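Local structure of Ribose/Galactose Isomerase (Vibrio parahaemolyticus, 3ONO) at residues Ile6-Glu11 / Ala19-Glu24. The protein probably interconverts aldose and ketose sugar phosphates, as an isomerase of the LacAB/RpiB family. Numbering follows the deposited sequence.
Sequences IALMME and AMVAGE
Leu8 and Met10 of segment 6-11 reach across to Val21 and Ala22 of helix 18-31. The side chains meet by apolar packing. Leu8 can be followed outward. Its CB points toward the helix, and CG lies anti to the backbone N (chi1 170°), which carries the fork across to the helix. There the two methyls part. CD1 meets one branch of Val21, with Leu8 CD1 3.9 Å from Val21 CG1. CD2 presses on the helix backbone itself, with Leu8 CD2 3.7 Å from Ala22 CA and equally close to Ala22 N. Leu8 CD2 also lies 3.9 Å from Ala22 CB. Val21 CG1 touches both leucine methyls, since Leu8 CD2 is also 3.9 Å from Val21 CG1.

On its other side Val21 meets Met10, a selenomethionine. Met10 SE sits 3.8 Å from Val21 CB and 3.9 Å from Val21 CG2. A bend at the last torsion (chi3 65°) brings the terminal Met10 CE alongside Val21 CG2, at 4.1 Å. Val21 is thus shared: CG1 faces the leucine fork, while CB and CG2 lie against Met10 SE.

Leu8 also touches Val71 of strand 69-74 and Leu25 of the helix. On the other side of the sheet Met9 packs against helix 51-63. Strand 5-8 is hydrogen-bonded to strands 35-38 and 69-74. The contact joins the first strand and helix of a beta-alpha-beta unit, the packing of a Rossmann-like alpha-beta-alpha sandwich with a parallel sheet.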
loop_
_atom_site.group_PDB
_atom_site.type_symbol
_atom_site.label_atom_id
_atom_site.label_comp_id
_atom_site.label_asym_id
_atom_site.label_seq_id
_atom_site.Cartn_x
_atom_site.Cartn_y
_atom_site.Cartn_z
ATOM N N ILE A 6 5.551 -10.532 25.089
ATOM C CA ILE A 6 5.425 -10.662 23.637
ATOM C C ILE A 6 6.486 -11.613 23.087
ATOM O O ILE A 6 7.677 -11.422 23.341
ATOM C CB ILE A 6 5.595 -9.295 22.958
ATOM C CG1 ILE A 6 4.648 -8.262 23.583
ATOM C CG2 ILE A 6 5.372 -9.406 21.437
ATOM C CD1 ILE A 6 4.950 -6.793 23.175
ATOM N N ALA A 7 6.071 -12.622 22.330
ATOM C CA ALA A 7 7.034 -13.519 21.696
ATOM C C ALA A 7 7.190 -13.187 20.220
ATOM O O ALA A 7 6.201 -13.150 19.496
ATOM C CB ALA A 7 6.589 -14.985 21.839
ATOM N N LEU A 8 8.426 -12.961 19.780
ATOM C CA LEU A 8 8.713 -12.802 18.356
ATOM C C LEU A 8 9.136 -14.170 17.836
ATOM O O LEU A 8 9.952 -14.844 18.471
ATOM C CB LEU A 8 9.852 -11.806 18.148
ATOM C CG LEU A 8 10.415 -11.709 16.735
ATOM C CD1 LEU A 8 9.331 -11.218 15.793
ATOM C CD2 LEU A 8 11.615 -10.744 16.746
HETATM N N MSE A 9 8.583 -14.600 16.708
HETATM C CA MSE A 9 8.973 -15.907 16.170
HETATM C C MSE A 9 9.030 -15.871 14.651
HETATM O O MSE A 9 8.031 -15.582 13.990
HETATM C CB MSE A 9 8.038 -17.016 16.671
HETATM C CG MSE A 9 6.592 -16.783 16.354
HETATM SE SE MSE A 9 5.499 -18.224 17.094
HETATM C CE MSE A 9 5.696 -17.822 18.964
HETATM N N MSE A 10 10.213 -16.140 14.108
HETATM C CA MSE A 10 10.438 -16.080 12.666
HETATM C C MSE A 10 10.985 -17.412 12.137
HETATM O O MSE A 10 11.579 -18.190 12.895
HETATM C CB MSE A 10 11.309 -14.877 12.301
HETATM C CG MSE A 10 10.543 -13.590 12.474
HETATM SE SE MSE A 10 11.676 -12.013 12.445
HETATM C CE MSE A 10 12.262 -12.166 10.590
ATOM N N GLU A 11 10.730 -17.683 10.859
ATOM C CA GLU A 11 11.094 -18.956 10.238
ATOM C C GLU A 11 12.242 -18.799 9.225
ATOM O O GLU A 11 12.813 -17.719 9.084
ATOM C CB GLU A 11 9.878 -19.629 9.582
ATOM C CG GLU A 11 9.079 -18.700 8.658
ATOM C CD GLU A 11 9.853 -18.262 7.428
ATOM O OE1 GLU A 11 10.232 -17.085 7.385
ATOM O OE2 GLU A 11 10.071 -19.081 6.512
ATOM N N ALA A 19 17.505 -10.353 13.344
ATOM C CA ALA A 19 18.238 -9.369 14.148
ATOM C C ALA A 19 17.625 -7.968 14.022
ATOM O O ALA A 19 17.435 -7.269 15.024
ATOM C CB ALA A 19 19.732 -9.342 13.774
HETATM N N MSE A 20 17.321 -7.564 12.792
HETATM C CA MSE A 20 16.663 -6.284 12.557
HETATM C C MSE A 20 15.313 -6.235 13.271
HETATM O O MSE A 20 15.012 -5.280 13.982
HETATM C CB MSE A 20 16.495 -6.022 11.052
HETATM C CG MSE A 20 15.827 -4.697 10.717
HETATM SE SE MSE A 20 13.892 -4.949 10.519
HETATM C CE MSE A 20 13.933 -6.331 9.141
ATOM N N VAL A 21 14.483 -7.258 13.091
ATOM C CA VAL A 21 13.142 -7.170 13.649
ATOM C C VAL A 21 13.177 -7.190 15.176
ATOM O O VAL A 21 12.495 -6.399 15.830
ATOM C CB VAL A 21 12.217 -8.306 13.139
ATOM C CG1 VAL A 21 10.868 -8.216 13.821
ATOM C CG2 VAL A 21 12.060 -8.219 11.633
ATOM N N ALA A 22 13.992 -8.070 15.738
ATOM C CA ALA A 22 14.151 -8.137 17.186
ATOM C C ALA A 22 14.668 -6.809 17.723
ATOM O O ALA A 22 14.229 -6.328 18.774
ATOM C CB ALA A 22 15.102 -9.268 17.556
ATOM N N GLY A 23 15.601 -6.213 16.989
ATOM C CA GLY A 23 16.106 -4.889 17.334
ATOM C C GLY A 23 14.992 -3.866 17.474
ATOM O O GLY A 23 14.895 -3.170 18.490
ATOM N N GLU A 24 14.125 -3.793 16.462
ATOM C CA GLU A 24 13.026 -2.841 16.497
ATOM C C GLU A 24 12.034 -3.205 17.597
ATOM O O GLU A 24 11.526 -2.326 18.285
ATOM C CB GLU A 24 12.321 -2.750 15.139
ATOM C CG GLU A 24 13.240 -2.301 13.976
ATOM C CD GLU A 24 13.650 -0.843 14.064
ATOM O OE1 GLU A 24 13.155 -0.126 14.965
ATOM O OE2 GLU A 24 14.474 -0.411 13.226
#